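Local atomic coordinates of nisin biosynthesis protein NisC (Lactococcus lactis subsp. lactis, PDB entry 2G0D), a protein that closes the thioether rings of the lantibiotic nisin, probably by joining cysteine thiols to dehydrated residues of its precursor at a zinc site. Residues K50-S53 with K54-Q57; Q57-I60 with D61-E65; E114-V117 with R118-E122; L158-L161 with I162-L166. One frame throughout, in Å; residues are numbered along the deposited sequence.

The four contacts are local ones, each within one continuous run of chain. Interaction 1 spans the turn that leads into helix 53-74; the other three lie wholly within helices of the LanC-like alpha toroid. Interactions 1 and 2 follow one another along the chain. They share Q57, and their centres are 11 Å apart. Interactions 3 and 4 lie on two different helices that pack together, also with centres 11 Å apart. V117 CG1 meets I162 CG1 at 3.6 Å, and I121 CD1 meets L161 CD2 at 3.6 Å. The two pairs are well separated, with nearest atoms of interactions 2 and 3 about 19 Å apart. None of the contacts includes the zinc ligands C278, C324 and H325.

Interaction 1. Residues K50-S53 with K54-Q57; sequences KDNS and KIYQ
The start of helix 53-74 is formed here, where N52 at the N-cap position meets Y56 one turn later. A type I beta turn from K50 to S53 leads into the helix, with S53 N bonded to K50 O at 3.3 Å. The first helical bonds follow. Y56 N donates to N52 O at 3.0 Å, and Q57 N donates to S53 O at 2.9 Å.

The Y56 ring turns back toward the loop because its CG sits anti to the carbonyl carbon (chi1 -64°). One face of the ring receives N52. The carbonyl O lies above the plane toward the rim, and N52 CB makes a CH-pi contact on the same side, 4.0 Å from the centroid of the Y56 ring. The N52 amide runs beside I55, with N52 OD1 3.6 Å from I55 CD1. K50 arrives at the ring edge, in its plane. K50 NZ is 3.2 Å from Y56 OH, but the angle is too poor for a hydrogen bond. Helix 3-20 flanks this corner, where K5 touches K50 and N52, and I12 touches Y56.

The N52 side chain makes no capping bond. Water 1 instead accepts from K54 N at 3.0 Å and donates to D51 O at 2.9 Å. Solvent thus satisfies an amide of the first turn, while the aromatic ring shields the N52 carbonyl from one side. A lysine ammonium this close to the phenol oxygen would probably ease loss of the tyrosine proton somewhat, though the poor angle limits the interaction.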
loop_
_atom_site.group_PDB
_atom_site.type_symbol
_atom_site.label_atom_id
_atom_site.label_comp_id
_atom_site.label_asym_id
_atom_site.label_seq_id
_atom_site.Cartn_x
_atom_site.Cartn_y
_atom_site.Cartn_z
ATOM N N LYS A 50 -10.159 13.469 19.667
ATOM C CA LYS A 50 -11.619 13.403 19.927
ATOM C C LYS A 50 -11.920 13.171 21.412
ATOM O O LYS A 50 -11.054 12.717 22.168
ATOM C CB LYS A 50 -12.325 12.362 19.016
ATOM C CG LYS A 50 -12.628 12.878 17.567
ATOM C CD LYS A 50 -13.325 11.842 16.585
ATOM C CE LYS A 50 -14.876 11.602 16.764
ATOM N NZ LYS A 50 -15.227 10.325 17.522
ATOM N N ASP A 51 -13.139 13.509 21.834
ATOM C CA ASP A 51 -13.495 13.459 23.258
ATOM C C ASP A 51 -13.412 12.067 23.888
ATOM O O ASP A 51 -12.980 11.936 25.040
ATOM C CB ASP A 51 -14.868 14.093 23.516
ATOM C CG ASP A 51 -14.833 15.612 23.416
ATOM O OD1 ASP A 51 -13.725 16.183 23.473
ATOM O OD2 ASP A 51 -15.911 16.239 23.272
ATOM N N ASN A 52 -13.810 11.038 23.138
ATOM C CA ASN A 52 -13.823 9.667 23.663
ATOM C C ASN A 52 -12.505 8.922 23.550
ATOM O O ASN A 52 -12.471 7.702 23.714
ATOM C CB ASN A 52 -14.935 8.848 23.011
ATOM C CG ASN A 52 -16.282 9.103 23.635
ATOM O OD1 ASN A 52 -16.388 9.769 24.675
ATOM N ND2 ASN A 52 -17.333 8.569 23.005
ATOM N N SER A 53 -11.423 9.660 23.300
ATOM C CA SER A 53 -10.106 9.071 23.047
ATOM C C SER A 53 -9.519 8.219 24.177
ATOM O O SER A 53 -8.665 7.379 23.924
ATOM C CB SER A 53 -9.115 10.157 22.656
ATOM O OG SER A 53 -8.985 11.111 23.694
ATOM N N LYS A 54 -9.948 8.430 25.418
ATOM C CA LYS A 54 -9.468 7.575 26.524
ATOM C C LYS A 54 -10.168 6.210 26.550
ATOM O O LYS A 54 -9.565 5.199 26.931
ATOM C CB LYS A 54 -9.558 8.285 27.875
ATOM C CG LYS A 54 -8.497 9.400 28.054
ATOM C CD LYS A 54 -7.085 8.846 28.287
ATOM C CE LYS A 54 -6.732 8.825 29.777
ATOM N NZ LYS A 54 -6.389 10.190 30.284
ATOM N N ILE A 55 -11.433 6.200 26.136
ATOM C CA ILE A 55 -12.165 4.973 25.836
ATOM C C ILE A 55 -11.536 4.271 24.625
ATOM O O ILE A 55 -11.361 3.053 24.627
ATOM C CB ILE A 55 -13.648 5.278 25.549
ATOM C CG1 ILE A 55 -14.287 5.976 26.749
ATOM C CG2 ILE A 55 -14.421 3.997 25.177
ATOM C CD1 ILE A 55 -15.551 6.776 26.409
ATOM N N TYR A 56 -11.168 5.046 23.607
ATOM C CA TYR A 56 -10.556 4.484 22.398
ATOM C C TYR A 56 -9.196 3.821 22.676
ATOM O O TYR A 56 -8.943 2.695 22.232
ATOM C CB TYR A 56 -10.423 5.555 21.310
ATOM C CG TYR A 56 -11.731 6.116 20.794
ATOM C CD1 TYR A 56 -12.951 5.459 21.009
ATOM C CD2 TYR A 56 -11.745 7.301 20.071
ATOM C CE1 TYR A 56 -14.132 5.980 20.519
ATOM C CE2 TYR A 56 -12.915 7.828 19.587
ATOM C CZ TYR A 56 -14.099 7.166 19.804
ATOM O OH TYR A 56 -15.241 7.713 19.305
ATOM N N GLN A 57 -8.338 4.516 23.422
ATOM C CA GLN A 57 -7.053 3.946 23.852
ATOM C C GLN A 57 -7.216 2.648 24.678
ATOM O O GLN A 57 -6.384 1.730 24.591
ATOM C CB GLN A 57 -6.225 4.988 24.625
ATOM C CG GLN A 57 -4.759 4.568 24.880
ATOM C CD GLN A 57 -4.030 4.124 23.596
ATOM O OE1 GLN A 57 -3.991 4.859 22.604
ATOM N NE2 GLN A 57 -3.456 2.918 23.621
HETATM O O HOH W 1 -11.507 10.474 27.035
#

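Interaction 2. Residues Q57-I60 with D61-E65; sequences QKKI and DNYIE
Y63 N donates to K59 O and I64 N to I60 O, each pair 2.7 Å apart. D61 N and N62 N make the same i to i+4 bonds to Q57 O and K58 O. Among the side chains, Q57 NE2 gives a weak hydrogen bond to D61 OD2 at 3.3 Å. It is long but almost straight, at 177°. The amide and carboxylate planes are turned 56° apart, not flat against each other. The second carboxylate oxygen, OD1, is held by Y102 OH. Water 2 joins K59 and N62: it accepts from K59 NZ at 3.1 Å and, weakly, from N62 ND2 at 3.2 Å. K59 NZ also forms a salt bridge to D16, which is hydrogen-bonded to Y63 OH as well.

The Y63 ring folds back over the preceding turn (chi1 -59°). K59 O lies over one face, offset toward the rim, and K59 CB approaches Y63 CE2 at 4.1 Å. On another side of the helix I60 and I64 run side by side, with CG2 of I60 3.6 Å from CD1 of I64.

Three helices take up these surfaces. I60 and Y63 pack on helix 37-45, through I41 and L44 and through L37 and I40. K59 and Y63 also meet I12 of helix 3-20, while I64 turns to Y102 and L105 of helix 100-122.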
loop_
_atom_site.group_PDB
_atom_site.type_symbol
_atom_site.label_atom_id
_atom_site.label_comp_id
_atom_site.label_asym_id
_atom_site.label_seq_id
_atom_site.Cartn_x
_atom_site.Cartn_y
_atom_site.Cartn_z
ATOM N N GLN A 57 -8.338 4.516 23.422
ATOM C CA GLN A 57 -7.053 3.946 23.852
ATOM C C GLN A 57 -7.216 2.648 24.678
ATOM O O GLN A 57 -6.384 1.730 24.591
ATOM C CB GLN A 57 -6.225 4.988 24.625
ATOM C CG GLN A 57 -4.759 4.568 24.880
ATOM C CD GLN A 57 -4.030 4.124 23.596
ATOM O OE1 GLN A 57 -3.991 4.859 22.604
ATOM N NE2 GLN A 57 -3.456 2.918 23.621
ATOM N N LYS A 58 -8.284 2.579 25.469
ATOM C CA LYS A 58 -8.591 1.374 26.240
ATOM C C LYS A 58 -8.901 0.200 25.302
ATOM O O LYS A 58 -8.372 -0.899 25.478
ATOM C CB LYS A 58 -9.759 1.651 27.203
ATOM C CG LYS A 58 -10.104 0.533 28.165
ATOM C CD LYS A 58 -9.187 0.551 29.401
ATOM C CE LYS A 58 -8.241 -0.640 29.446
ATOM N NZ LYS A 58 -8.967 -1.817 30.028
ATOM N N LYS A 59 -9.755 0.446 24.306
ATOM C CA LYS A 59 -10.057 -0.540 23.271
ATOM C C LYS A 59 -8.808 -0.968 22.525
ATOM O O LYS A 59 -8.590 -2.152 22.289
ATOM C CB LYS A 59 -11.114 -0.015 22.291
ATOM C CG LYS A 59 -12.401 0.476 22.944
ATOM C CD LYS A 59 -13.154 -0.620 23.703
ATOM C CE LYS A 59 -14.321 -0.019 24.470
ATOM N NZ LYS A 59 -15.221 -1.061 25.037
ATOM N N ILE A 60 -7.988 0.000 22.145
ATOM C CA ILE A 60 -6.745 -0.292 21.450
ATOM C C ILE A 60 -5.939 -1.291 22.281
ATOM O O ILE A 60 -5.552 -2.362 21.778
ATOM C CB ILE A 60 -5.965 1.010 21.122
ATOM C CG1 ILE A 60 -6.657 1.742 19.960
ATOM C CG2 ILE A 60 -4.495 0.717 20.740
ATOM C CD1 ILE A 60 -6.489 3.248 19.986
ATOM N N ASP A 61 -5.754 -0.971 23.565
ATOM C CA ASP A 61 -4.968 -1.821 24.453
ATOM C C ASP A 61 -5.627 -3.183 24.646
ATOM O O ASP A 61 -4.939 -4.198 24.675
ATOM C CB ASP A 61 -4.671 -1.114 25.772
ATOM C CG ASP A 61 -3.655 0.024 25.610
ATOM O OD1 ASP A 61 -2.728 -0.105 24.784
ATOM O OD2 ASP A 61 -3.775 1.044 26.320
ATOM N N ASN A 62 -6.958 -3.202 24.714
ATOM C CA ASN A 62 -7.709 -4.445 24.696
ATOM C C ASN A 62 -7.369 -5.272 23.464
ATOM O O ASN A 62 -7.054 -6.460 23.569
ATOM C CB ASN A 62 -9.222 -4.167 24.727
ATOM C CG ASN A 62 -9.708 -3.744 26.095
ATOM O OD1 ASN A 62 -8.982 -3.882 27.089
ATOM N ND2 ASN A 62 -10.940 -3.216 26.161
ATOM N N TYR A 63 -7.448 -4.634 22.292
ATOM C CA TYR A 63 -7.246 -5.337 21.038
ATOM C C TYR A 63 -5.784 -5.774 20.900
ATOM O O TYR A 63 -5.507 -6.827 20.328
ATOM C CB TYR A 63 -7.687 -4.466 19.846
ATOM C CG TYR A 63 -9.145 -4.040 19.864
ATOM C CD1 TYR A 63 -10.109 -4.762 20.586
ATOM C CD2 TYR A 63 -9.566 -2.928 19.137
ATOM C CE1 TYR A 63 -11.452 -4.380 20.593
ATOM C CE2 TYR A 63 -10.896 -2.543 19.120
ATOM C CZ TYR A 63 -11.840 -3.269 19.856
ATOM O OH TYR A 63 -13.158 -2.874 19.850
ATOM N N ILE A 64 -4.858 -4.967 21.426
ATOM C CA ILE A 64 -3.443 -5.332 21.431
ATOM C C ILE A 64 -3.189 -6.557 22.324
ATOM O O ILE A 64 -2.569 -7.535 21.892
ATOM C CB ILE A 64 -2.529 -4.148 21.851
ATOM C CG1 ILE A 64 -2.486 -3.067 20.755
ATOM C CG2 ILE A 64 -1.118 -4.630 22.101
ATOM C CD1 ILE A 64 -1.962 -1.753 21.240
ATOM N N GLU A 65 -3.666 -6.515 23.567
ATOM C CA GLU A 65 -3.520 -7.671 24.435
ATOM C C GLU A 65 -4.168 -8.902 23.801
ATOM O O GLU A 65 -3.587 -9.994 23.821
ATOM C CB GLU A 65 -4.027 -7.401 25.856
ATOM C CG GLU A 65 -3.019 -6.613 26.735
ATOM C CD GLU A 65 -1.570 -7.168 26.709
ATOM O OE1 GLU A 65 -1.267 -8.160 27.449
ATOM O OE2 GLU A 65 -0.724 -6.590 25.965
HETATM O O HOH W 2 -13.569 -1.975 27.508
#

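Interaction 3. Residues E114-V117 with R118-E122; sequences EYFV and REKIE
Between E114 and I121 the backbone is regular alpha helix: R118 N bonds to E114 O at 3.0 Å, and the amides of E119, K120 and I121 likewise bond to the carbonyl four residues back. V117 and I121 form the apolar side. They lie side by side and point the same way, with V117 CG1 3.8 Å from I121 CD1. The valine CG1 reaches this place because it is anti to the backbone N (chi1 170°), while I121 extends CG1 and CD1 back over V117 O. This is the last part of helix 100-122, one of the helices of the alpha toroid. V117 is buried between helix 140-147, at L140 and I143, and helix 156-168, at L158 and I162.

Y115, R118, E119 and K120 fan out over the surface. The Y115 ring leans along the helix so that E119 CB lies over one of its faces, 4.2 Å from Y115 CE1. The aliphatic part of K120 approaches the F116 ring more loosely, with K120 CD 4.5 Å from F116 CZ. F116 also rests on I143. E114 and R118 are one turn apart and carry opposite charges. E114 OE2 and R118 NH1 stay 5.4 Å apart, so no salt bridge is made, and any attraction is probably modest.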
loop_
_atom_site.group_PDB
_atom_site.type_symbol
_atom_site.label_atom_id
_atom_site.label_comp_id
_atom_site.label_asym_id
_atom_site.label_seq_id
_atom_site.Cartn_x
_atom_site.Cartn_y
_atom_site.Cartn_z
ATOM N N GLU A 114 12.638 -9.852 10.326
ATOM C CA GLU A 114 13.968 -10.046 9.775
ATOM C C GLU A 114 14.275 -11.525 9.516
ATOM O O GLU A 114 14.768 -11.868 8.442
ATOM C CB GLU A 114 15.047 -9.442 10.686
ATOM C CG GLU A 114 16.481 -9.704 10.187
ATOM C CD GLU A 114 17.503 -8.716 10.724
ATOM O OE1 GLU A 114 17.234 -8.019 11.734
ATOM O OE2 GLU A 114 18.582 -8.624 10.113
ATOM N N TYR A 115 13.998 -12.381 10.500
ATOM C CA TYR A 115 14.016 -13.851 10.301
ATOM C C TYR A 115 13.160 -14.282 9.086
ATOM O O TYR A 115 13.640 -15.005 8.210
ATOM C CB TYR A 115 13.526 -14.614 11.551
ATOM C CG TYR A 115 13.095 -16.034 11.216
ATOM C CD1 TYR A 115 14.035 -16.991 10.836
ATOM C CD2 TYR A 115 11.749 -16.406 11.230
ATOM C CE1 TYR A 115 13.663 -18.282 10.503
ATOM C CE2 TYR A 115 11.361 -17.727 10.895
ATOM C CZ TYR A 115 12.330 -18.646 10.532
ATOM O OH TYR A 115 11.983 -19.935 10.197
ATOM N N PHE A 116 11.898 -13.851 9.062
ATOM C CA PHE A 116 10.980 -14.186 7.968
ATOM C C PHE A 116 11.523 -13.792 6.590
ATOM O O PHE A 116 11.521 -14.602 5.648
ATOM C CB PHE A 116 9.599 -13.557 8.178
ATOM C CG PHE A 116 8.669 -13.742 6.998
ATOM C CD1 PHE A 116 8.030 -14.967 6.788
ATOM C CD2 PHE A 116 8.474 -12.711 6.075
ATOM C CE1 PHE A 116 7.190 -15.155 5.678
ATOM C CE2 PHE A 116 7.625 -12.888 4.958
ATOM C CZ PHE A 116 6.981 -14.102 4.764
ATOM N N VAL A 117 11.984 -12.552 6.464
ATOM C CA VAL A 117 12.477 -12.076 5.175
ATOM C C VAL A 117 13.724 -12.851 4.730
ATOM O O VAL A 117 13.795 -13.345 3.610
ATOM C CB VAL A 117 12.718 -10.540 5.192
ATOM C CG1 VAL A 117 13.450 -10.081 3.945
ATOM C CG2 VAL A 117 11.388 -9.810 5.307
ATOM N N ARG A 118 14.682 -12.968 5.635
ATOM C CA ARG A 118 15.931 -13.653 5.360
ATOM C C ARG A 118 15.660 -15.102 4.929
ATOM O O ARG A 118 16.286 -15.614 3.989
ATOM C CB ARG A 118 16.834 -13.567 6.593
ATOM C CG ARG A 118 18.211 -14.117 6.389
ATOM C CD ARG A 118 19.251 -13.440 7.317
ATOM N NE ARG A 118 20.571 -14.083 7.204
ATOM C CZ ARG A 118 21.594 -13.905 8.048
ATOM N NH1 ARG A 118 21.483 -13.096 9.107
ATOM N NH2 ARG A 118 22.740 -14.551 7.828
ATOM N N GLU A 119 14.706 -15.744 5.598
ATOM C CA GLU A 119 14.297 -17.108 5.244
ATOM C C GLU A 119 13.602 -17.139 3.875
ATOM O O GLU A 119 13.845 -18.030 3.080
ATOM C CB GLU A 119 13.405 -17.692 6.351
ATOM C CG GLU A 119 12.931 -19.134 6.174
ATOM C CD GLU A 119 14.065 -20.155 5.978
ATOM O OE1 GLU A 119 15.215 -19.923 6.412
ATOM O OE2 GLU A 119 13.787 -21.206 5.375
ATOM N N LYS A 120 12.762 -16.145 3.587
ATOM C CA LYS A 120 12.106 -16.068 2.274
ATOM C C LYS A 120 13.085 -15.907 1.099
ATOM O O LYS A 120 12.934 -16.554 0.054
ATOM C CB LYS A 120 11.087 -14.935 2.246
ATOM C CG LYS A 120 10.106 -15.034 1.098
ATOM C CD LYS A 120 9.067 -16.121 1.363
ATOM C CE LYS A 120 7.767 -15.863 0.594
ATOM N NZ LYS A 120 6.903 -17.095 0.625
ATOM N N ILE A 121 14.069 -15.030 1.269
ATOM C CA ILE A 121 15.020 -14.749 0.192
ATOM C C ILE A 121 15.874 -15.999 -0.101
ATOM O O ILE A 121 16.093 -16.351 -1.262
ATOM C CB ILE A 121 15.866 -13.472 0.470
ATOM C CG1 ILE A 121 14.929 -12.259 0.535
ATOM C CG2 ILE A 121 16.961 -13.291 -0.615
ATOM C CD1 ILE A 121 15.571 -10.955 0.927
ATOM N N GLU A 122 16.295 -16.674 0.961
ATOM C CA GLU A 122 17.033 -17.956 0.880
ATOM C C GLU A 122 16.381 -19.074 0.059
ATOM O O GLU A 122 17.052 -19.733 -0.743
ATOM C CB GLU A 122 17.325 -18.481 2.284
ATOM C CG GLU A 122 18.597 -17.918 2.895
ATOM C CD GLU A 122 19.864 -18.487 2.258
ATOM O OE1 GLU A 122 19.755 -19.350 1.357
ATOM O OE2 GLU A 122 20.972 -18.063 2.659
#

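Interaction 4. Residues L158-L161 with I162-L166; sequences LKIL and IINFL
L158 holds CG anti to the backbone N (chi1 170°), and I162 holds CG1 anti to the carbonyl carbon (chi1 -69°). The two side chains therefore run alongside each other, one turn apart. L158 CD1 and I162 CD1 meet at 3.9 Å. I162 CG1 also lies over L158 O at 3.4 Å, beside the backbone bond that I162 N makes to that oxygen. I163 repeats this fold-back on the next strip of the helix, where I163 CD1 sits 3.4 Å from K159 O.

These residues belong to helix 156-168 of the alpha toroid. I162 and L158 face L147 of helix 140-147, and I162 also meets L144. I163 packs on A218 of helix 208-221 and on Y223. K159 carries an extended chain away from the contact, and its NZ donates to the backbone O of I150.

On the more exposed side I160 and N164 lie side by side, with I160 CG2 4.0 Å from N164 ND2. The other end of this amide, OD1, accepts from N225 ND2. N164 N bonds to I160 O at 2.8 Å. F165 N reaches L161 O at 3.0 Å, and F165 CB rests against the same carbonyl oxygen. Its ring leaves the contact and makes a T-shaped stack with F124.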
loop_
_atom_site.group_PDB
_atom_site.type_symbol
_atom_site.label_atom_id
_atom_site.label_comp_id
_atom_site.label_asym_id
_atom_site.label_seq_id
_atom_site.Cartn_x
_atom_site.Cartn_y
_atom_site.Cartn_z
ATOM N N LEU A 158 19.421 -5.861 6.556
ATOM C CA LEU A 158 18.137 -6.357 6.084
ATOM C C LEU A 158 17.560 -5.477 4.950
ATOM O O LEU A 158 17.084 -5.992 3.926
ATOM C CB LEU A 158 17.146 -6.428 7.270
ATOM C CG LEU A 158 15.647 -6.703 7.022
ATOM C CD1 LEU A 158 15.420 -8.067 6.327
ATOM C CD2 LEU A 158 14.827 -6.614 8.300
ATOM N N LYS A 159 17.594 -4.157 5.147
ATOM C CA LYS A 159 17.064 -3.195 4.166
ATOM C C LYS A 159 17.767 -3.338 2.834
ATOM O O LYS A 159 17.123 -3.431 1.793
ATOM C CB LYS A 159 17.182 -1.779 4.697
ATOM C CG LYS A 159 16.060 -1.426 5.690
ATOM C CD LYS A 159 16.356 -0.090 6.418
ATOM C CE LYS A 159 15.306 0.141 7.491
ATOM N NZ LYS A 159 15.516 1.399 8.218
ATOM N N ILE A 160 19.099 -3.427 2.894
ATOM C CA ILE A 160 19.945 -3.544 1.715
ATOM C C ILE A 160 19.742 -4.890 1.011
ATOM O O ILE A 160 19.704 -4.953 -0.226
ATOM C CB ILE A 160 21.416 -3.257 2.115
ATOM C CG1 ILE A 160 21.599 -1.739 2.242
ATOM C CG2 ILE A 160 22.423 -3.875 1.138
ATOM C CD1 ILE A 160 22.624 -1.356 3.317
ATOM N N LEU A 161 19.584 -5.949 1.808
ATOM C CA LEU A 161 19.281 -7.290 1.310
ATOM C C LEU A 161 17.987 -7.304 0.500
ATOM O O LEU A 161 17.957 -7.866 -0.599
ATOM C CB LEU A 161 19.186 -8.305 2.469
ATOM C CG LEU A 161 18.959 -9.778 2.096
ATOM C CD1 LEU A 161 20.282 -10.471 1.690
ATOM C CD2 LEU A 161 18.287 -10.523 3.264
ATOM N N ILE A 162 16.927 -6.704 1.044
ATOM C CA ILE A 162 15.626 -6.566 0.337
ATOM C C ILE A 162 15.751 -5.683 -0.927
ATOM O O ILE A 162 15.290 -6.049 -2.022
ATOM C CB ILE A 162 14.546 -5.928 1.254
ATOM C CG1 ILE A 162 14.137 -6.885 2.378
ATOM C CG2 ILE A 162 13.329 -5.496 0.467
ATOM C CD1 ILE A 162 13.397 -6.207 3.524
ATOM N N ILE A 163 16.375 -4.520 -0.766
ATOM C CA ILE A 163 16.591 -3.586 -1.884
ATOM C C ILE A 163 17.336 -4.261 -3.044
ATOM O O ILE A 163 16.902 -4.159 -4.205
ATOM C CB ILE A 163 17.309 -2.302 -1.410
ATOM C CG1 ILE A 163 16.312 -1.355 -0.721
ATOM C CG2 ILE A 163 18.021 -1.542 -2.590
ATOM C CD1 ILE A 163 16.983 -0.426 0.279
ATOM N N ASN A 164 18.426 -4.968 -2.732
ATOM C CA ASN A 164 19.199 -5.678 -3.767
ATOM C C ASN A 164 18.382 -6.783 -4.421
ATOM O O ASN A 164 18.420 -6.950 -5.642
ATOM C CB ASN A 164 20.494 -6.273 -3.199
ATOM C CG ASN A 164 21.596 -5.246 -3.016
ATOM O OD1 ASN A 164 21.460 -4.082 -3.392
ATOM N ND2 ASN A 164 22.710 -5.683 -2.422
ATOM N N PHE A 165 17.627 -7.523 -3.603
ATOM C CA PHE A 165 16.751 -8.573 -4.097
ATOM C C PHE A 165 15.646 -8.055 -5.032
ATOM O O PHE A 165 15.414 -8.629 -6.107
ATOM C CB PHE A 165 16.155 -9.354 -2.932
ATOM C CG PHE A 165 15.126 -10.366 -3.342
ATOM C CD1 PHE A 165 15.503 -11.676 -3.643
ATOM C CD2 PHE A 165 13.780 -10.013 -3.428
ATOM C CE1 PHE A 165 14.543 -12.616 -4.021
ATOM C CE2 PHE A 165 12.819 -10.945 -3.811
ATOM C CZ PHE A 165 13.204 -12.245 -4.099
ATOM N N LEU A 166 14.957 -6.984 -4.629
ATOM C CA LEU A 166 13.983 -6.353 -5.509
ATOM C C LEU A 166 14.589 -5.841 -6.835
ATOM O O LEU A 166 14.078 -6.167 -7.910
ATOM C CB LEU A 166 13.202 -5.233 -4.781
ATOM C CG LEU A 166 12.361 -5.622 -3.549
ATOM C CD1 LEU A 166 11.802 -4.373 -2.762
ATOM C CD2 LEU A 166 11.249 -6.618 -3.923
#